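Local atomic coordinates of CrtC domain-containing protein (Fusarium vanettenii 77-13-4, PDB entry 7A0Q), a protein that probably adds water to the isoflavonoid phytoalexin kievitone, acting as a kievitone hydratase of the lyase class. Residues Ala90-Tyr103 and Ser138-Thr150. Sequence-based numbering, arbitrary orientation.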
loop_
_atom_site.group_PDB
_atom_site.type_symbol
_atom_site.label_atom_id
_atom_site.label_comp_id
_atom_site.label_asym_id
_atom_site.label_seq_id
_atom_site.Cartn_x
_atom_site.Cartn_y
_atom_site.Cartn_z
ATOM N N ALA A 90 -5.323 6.483 -8.752
ATOM C CA ALA A 90 -4.433 5.489 -9.342
ATOM C C ALA A 90 -3.243 6.195 -9.962
ATOM O O ALA A 90 -3.326 7.366 -10.342
ATOM C CB ALA A 90 -5.152 4.645 -10.406
ATOM N N SER A 91 -2.147 5.450 -10.106
ATOM C CA SER A 91 -0.950 6.003 -10.725
ATOM C C SER A 91 -0.154 4.897 -11.398
ATOM O O SER A 91 -0.304 3.711 -11.087
ATOM C CB SER A 91 -0.069 6.740 -9.706
ATOM O OG SER A 91 0.511 5.846 -8.762
ATOM N N THR A 92 0.697 5.304 -12.340
ATOM C CA THR A 92 1.670 4.410 -12.950
ATOM C C THR A 92 3.027 5.084 -12.928
ATOM O O THR A 92 3.124 6.301 -13.111
ATOM C CB THR A 92 1.310 4.051 -14.397
ATOM O OG1 THR A 92 1.404 5.234 -15.198
ATOM C CG2 THR A 92 -0.105 3.491 -14.482
ATOM N N LEU A 93 4.069 4.291 -12.686
ATOM C CA LEU A 93 5.446 4.768 -12.692
ATOM C C LEU A 93 6.263 3.832 -13.566
ATOM O O LEU A 93 6.292 2.624 -13.320
ATOM C CB LEU A 93 6.031 4.819 -11.273
ATOM C CG LEU A 93 7.504 5.235 -11.158
ATOM C CD1 LEU A 93 7.692 6.697 -11.562
ATOM C CD2 LEU A 93 8.051 4.972 -9.756
ATOM N N ASN A 94 6.904 4.390 -14.592
ATOM C CA ASN A 94 7.836 3.646 -15.430
ATOM C C ASN A 94 9.209 3.665 -14.764
ATOM O O ASN A 94 9.806 4.733 -14.597
ATOM C CB ASN A 94 7.892 4.268 -16.827
ATOM C CG ASN A 94 8.807 3.505 -17.785
ATOM O OD1 ASN A 94 9.900 3.083 -17.417
ATOM N ND2 ASN A 94 8.366 3.351 -19.027
ATOM N N LEU A 95 9.721 2.488 -14.393
ATOM C CA LEU A 95 10.961 2.444 -13.632
ATOM C C LEU A 95 12.191 2.715 -14.489
ATOM O O LEU A 95 13.255 3.015 -13.935
ATOM C CB LEU A 95 11.105 1.096 -12.927
ATOM C CG LEU A 95 10.038 0.805 -11.866
ATOM C CD1 LEU A 95 10.396 -0.455 -11.079
ATOM C CD2 LEU A 95 9.863 1.994 -10.926
ATOM N N GLU A 96 12.066 2.626 -15.814
ATOM C CA GLU A 96 13.197 2.948 -16.678
ATOM C C GLU A 96 13.330 4.450 -16.894
ATOM O O GLU A 96 14.438 4.995 -16.842
ATOM C CB GLU A 96 13.050 2.240 -18.025
ATOM C CG GLU A 96 14.207 2.513 -18.988
ATOM C CD GLU A 96 13.797 2.396 -20.449
ATOM O OE1 GLU A 96 14.513 2.953 -21.311
ATOM O OE2 GLU A 96 12.760 1.757 -20.738
ATOM N N THR A 97 12.216 5.136 -17.141
ATOM C CA THR A 97 12.236 6.527 -17.573
ATOM C C THR A 97 11.774 7.512 -16.513
ATOM O O THR A 97 11.921 8.724 -16.719
ATOM C CB THR A 97 11.344 6.702 -18.807
ATOM O OG1 THR A 97 9.974 6.510 -18.420
ATOM C CG2 THR A 97 11.712 5.688 -19.872
ATOM N N ASN A 98 11.213 7.029 -15.402
ATOM C CA ASN A 98 10.568 7.813 -14.348
ATOM C C ASN A 98 9.261 8.458 -14.793
ATOM O O ASN A 98 8.703 9.270 -14.043
ATOM C CB ASN A 98 11.481 8.903 -13.770
ATOM C CG ASN A 98 12.668 8.334 -13.020
ATOM O OD1 ASN A 98 12.646 7.187 -12.567
ATOM N ND2 ASN A 98 13.718 9.134 -12.889
ATOM N N GLU A 99 8.743 8.124 -15.975
ATOM C CA GLU A 99 7.481 8.712 -16.406
ATOM C C GLU A 99 6.359 8.296 -15.463
ATOM O O GLU A 99 6.186 7.110 -15.171
ATOM C CB GLU A 99 7.145 8.299 -17.840
ATOM C CG GLU A 99 5.894 8.993 -18.377
ATOM C CD GLU A 99 5.547 8.597 -19.804
ATOM O OE1 GLU A 99 4.405 8.866 -20.233
ATOM O OE2 GLU A 99 6.408 8.014 -20.496
ATOM N N TYR A 100 5.585 9.279 -15.006
ATOM C CA TYR A 100 4.614 9.077 -13.938
ATOM C C TYR A 100 3.301 9.748 -14.308
ATOM O O TYR A 100 3.295 10.893 -14.769
ATOM C CB TYR A 100 5.166 9.640 -12.625
ATOM C CG TYR A 100 4.204 9.676 -11.453
ATOM C CD1 TYR A 100 3.939 8.532 -10.707
ATOM C CD2 TYR A 100 3.597 10.869 -11.061
ATOM C CE1 TYR A 100 3.083 8.571 -9.615
ATOM C CE2 TYR A 100 2.734 10.918 -9.969
ATOM C CZ TYR A 100 2.477 9.765 -9.253
ATOM O OH TYR A 100 1.618 9.800 -8.172
ATOM N N HIS A 101 2.195 9.032 -14.112
ATOM C CA HIS A 101 0.862 9.567 -14.346
ATOM C C HIS A 101 -0.029 9.207 -13.172
ATOM O O HIS A 101 0.095 8.117 -12.609
ATOM C CB HIS A 101 0.266 9.020 -15.638
ATOM C CG HIS A 101 1.049 9.400 -16.856
ATOM N ND1 HIS A 101 0.912 10.624 -17.474
ATOM C CD2 HIS A 101 2.007 8.734 -17.542
ATOM C CE1 HIS A 101 1.738 10.688 -18.502
ATOM N NE2 HIS A 101 2.416 9.556 -18.564
ATOM N N GLN A 102 -0.928 10.121 -12.811
ATOM C CA GLN A 102 -1.818 9.901 -11.680
ATOM C C GLN A 102 -3.117 10.661 -11.890
ATOM O O GLN A 102 -3.175 11.642 -12.636
ATOM C CB GLN A 102 -1.178 10.340 -10.356
ATOM C CG GLN A 102 -0.665 11.786 -10.324
ATOM C CD GLN A 102 -1.753 12.825 -10.096
ATOM O OE1 GLN A 102 -2.706 12.600 -9.351
ATOM N NE2 GLN A 102 -1.611 13.977 -10.750
ATOM N N TYR A 103 -4.152 10.215 -11.185
ATOM C CA TYR A 103 -5.388 10.981 -11.097
ATOM C C TYR A 103 -6.146 10.577 -9.844
ATOM O O TYR A 103 -5.900 9.517 -9.257
ATOM C CB TYR A 103 -6.272 10.783 -12.337
ATOM C CG TYR A 103 -6.974 9.442 -12.382
ATOM C CD1 TYR A 103 -6.328 8.321 -12.887
ATOM C CD2 TYR A 103 -8.275 9.298 -11.925
ATOM C CE1 TYR A 103 -6.959 7.098 -12.940
ATOM C CE2 TYR A 103 -8.922 8.071 -11.978
ATOM C CZ TYR A 103 -8.254 6.976 -12.485
ATOM O OH TYR A 103 -8.879 5.750 -12.542
ATOM N N SER A 138 -7.892 -4.822 -9.828
ATOM C CA SER A 138 -7.741 -3.367 -9.794
ATOM C C SER A 138 -7.716 -2.865 -11.229
ATOM O O SER A 138 -6.872 -3.296 -12.016
ATOM C CB SER A 138 -6.460 -2.939 -9.067
ATOM O OG SER A 138 -6.512 -3.277 -7.693
ATOM N N TYR A 139 -8.621 -1.952 -11.572
ATOM C CA TYR A 139 -8.728 -1.535 -12.966
ATOM C C TYR A 139 -8.978 -0.036 -13.070
ATOM O O TYR A 139 -9.563 0.591 -12.181
ATOM C CB TYR A 139 -9.829 -2.315 -13.700
ATOM C CG TYR A 139 -11.213 -2.038 -13.172
ATOM C CD1 TYR A 139 -11.681 -2.688 -12.032
ATOM C CD2 TYR A 139 -12.045 -1.110 -13.791
ATOM C CE1 TYR A 139 -12.943 -2.431 -11.527
ATOM C CE2 TYR A 139 -13.320 -0.848 -13.296
ATOM C CZ TYR A 139 -13.760 -1.518 -12.169
ATOM O OH TYR A 139 -15.013 -1.268 -11.653
ATOM N N SER A 140 -8.510 0.532 -14.180
ATOM C CA SER A 140 -8.582 1.962 -14.424
ATOM C C SER A 140 -8.746 2.176 -15.920
ATOM O O SER A 140 -8.110 1.483 -16.726
ATOM C CB SER A 140 -7.321 2.676 -13.908
ATOM O OG SER A 140 -7.377 4.070 -14.172
ATOM N N ASN A 141 -9.618 3.138 -16.281
ATOM C CA ASN A 141 -9.904 3.486 -17.678
ATOM C C ASN A 141 -9.971 5.005 -17.745
ATOM O O ASN A 141 -11.023 5.608 -17.967
ATOM C CB ASN A 141 -11.193 2.839 -18.166
ATOM C CG ASN A 141 -11.082 1.342 -18.230
ATOM O OD1 ASN A 141 -10.440 0.794 -19.131
ATOM N ND2 ASN A 141 -11.691 0.662 -17.270
ATOM N N HIS A 142 -8.819 5.612 -17.506
ATOM C CA HIS A 142 -8.628 7.047 -17.471
ATOM C C HIS A 142 -7.519 7.376 -18.453
ATOM O O HIS A 142 -6.593 6.582 -18.644
ATOM C CB HIS A 142 -8.256 7.488 -16.053
ATOM C CG HIS A 142 -8.341 8.962 -15.816
ATOM N ND1 HIS A 142 -9.470 9.567 -15.307
ATOM C CD2 HIS A 142 -7.422 9.944 -15.970
ATOM C CE1 HIS A 142 -9.250 10.865 -15.182
ATOM N NE2 HIS A 142 -8.016 11.120 -15.578
ATOM N N ASP A 143 -7.630 8.524 -19.108
ATOM C CA ASP A 143 -6.580 8.913 -20.036
ATOM C C ASP A 143 -5.246 8.972 -19.302
ATOM O O ASP A 143 -5.139 9.564 -18.224
ATOM C CB ASP A 143 -6.913 10.255 -20.687
ATOM C CG ASP A 143 -7.937 10.118 -21.802
ATOM O OD1 ASP A 143 -7.988 9.042 -22.439
ATOM O OD2 ASP A 143 -8.688 11.087 -22.037
ATOM N N ASN A 144 -4.247 8.294 -19.868
ATOM C CA ASN A 144 -2.885 8.160 -19.362
ATOM C C ASN A 144 -2.779 7.343 -18.077
ATOM O O ASN A 144 -1.669 7.192 -17.564
ATOM C CB ASN A 144 -2.201 9.519 -19.149
ATOM C CG ASN A 144 -2.136 10.340 -20.423
ATOM O OD1 ASN A 144 -1.168 10.253 -21.178
ATOM N ND2 ASN A 144 -3.167 11.136 -20.669
ATOM N N VAL A 145 -3.881 6.808 -17.542
ATOM C CA VAL A 145 -3.814 5.809 -16.471
ATOM C C VAL A 145 -4.841 4.719 -16.761
ATOM O O VAL A 145 -5.984 4.774 -16.298
ATOM C CB VAL A 145 -4.043 6.430 -15.079
ATOM C CG1 VAL A 145 -3.915 5.358 -13.989
ATOM C CG2 VAL A 145 -3.061 7.540 -14.815
ATOM N N THR A 146 -4.449 3.727 -17.551
ATOM C CA THR A 146 -5.351 2.666 -17.968
ATOM C C THR A 146 -4.677 1.326 -17.720
ATOM O O THR A 146 -3.545 1.109 -18.159
ATOM C CB THR A 146 -5.730 2.815 -19.452
ATOM O OG1 THR A 146 -6.573 3.965 -19.612
ATOM C CG2 THR A 146 -6.486 1.586 -19.938
ATOM N N PHE A 147 -5.347 0.449 -16.981
ATOM C CA PHE A 147 -4.779 -0.856 -16.667
ATOM C C PHE A 147 -5.907 -1.765 -16.212
ATOM O O PHE A 147 -7.016 -1.317 -15.917
ATOM C CB PHE A 147 -3.660 -0.768 -15.610
ATOM C CG PHE A 147 -4.073 -0.098 -14.315
ATOM C CD1 PHE A 147 -4.801 -0.795 -13.351
ATOM C CD2 PHE A 147 -3.703 1.217 -14.054
ATOM C CE1 PHE A 147 -5.177 -0.173 -12.157
ATOM C CE2 PHE A 147 -4.059 1.843 -12.843
ATOM C CZ PHE A 147 -4.791 1.135 -11.904
ATOM N N ASP A 148 -5.614 -3.058 -16.172
ATOM C CA ASP A 148 -6.606 -4.056 -15.767
ATOM C C ASP A 148 -5.807 -5.216 -15.178
ATOM O O ASP A 148 -5.305 -6.074 -15.906
ATOM C CB ASP A 148 -7.469 -4.478 -16.950
ATOM C CG ASP A 148 -8.636 -5.366 -16.553
ATOM O OD1 ASP A 148 -8.728 -5.770 -15.377
ATOM O OD2 ASP A 148 -9.462 -5.676 -17.439
ATOM N N ILE A 149 -5.663 -5.202 -13.856
ATOM C CA ILE A 149 -4.722 -6.056 -13.145
ATOM C C ILE A 149 -5.509 -6.990 -12.239
ATOM O O ILE A 149 -6.327 -6.529 -11.436
ATOM C CB ILE A 149 -3.738 -5.215 -12.310
ATOM C CG1 ILE A 149 -2.994 -4.229 -13.213
ATOM C CG2 ILE A 149 -2.795 -6.121 -11.564
ATOM C CD1 ILE A 149 -2.103 -3.233 -12.460
ATOM N N THR A 150 -5.265 -8.295 -12.355
ATOM C CA THR A 150 -5.858 -9.249 -11.433
ATOM C C THR A 150 -4.779 -9.866 -10.558
ATOM O O THR A 150 -3.611 -9.940 -10.942
ATOM C CB THR A 150 -6.623 -10.359 -12.159
ATOM O OG1 THR A 150 -5.744 -11.065 -13.048
ATOM C CG2 THR A 150 -7.793 -9.765 -12.938
HETATM O O HOH W 1 0.149 5.289 -17.628
#
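Val-145 projects from one beta hairpin into a hollow of the other, walled by Ala-90, His-101 and Tyr-103. Its two methyls part there: CG1 lies 3.9 Å from Ala-90 CB, while CG2 presses on His-101 CB at 3.7 Å. With chi1 at 75° the Tyr-103 ring leans out over the second hairpin. One face of it lies flat on the His-142 ring, with centroids 3.8 Å apart and planes at 4°. CG1 of Val-145 and OG of Ser-140 sit at the edge of the tyrosine ring. The hairpins belong to the CrtC N-terminal lipocalin domain, an antiparallel beta fold, and pack face to face with strands 90-94 and 145-150 crossing at 93°. Deeper in, Ala-90 CB meets the edge of the Phe-147 ring, 3.8 Å from CZ. Tyr-103 OH donates to Ser-140 OG at 2.8 Å, and the serine hydroxyl in turn donates a hydrogen bond to Val-145 O. Nearer the turn of the second hairpin, Asn-144 CB covers one face of the His-101 imidazole, whose NE2 donates almost straight to Glu-99 OE1, in the ring plane. A water bridges Thr-92 OG1 and Asn-144 O.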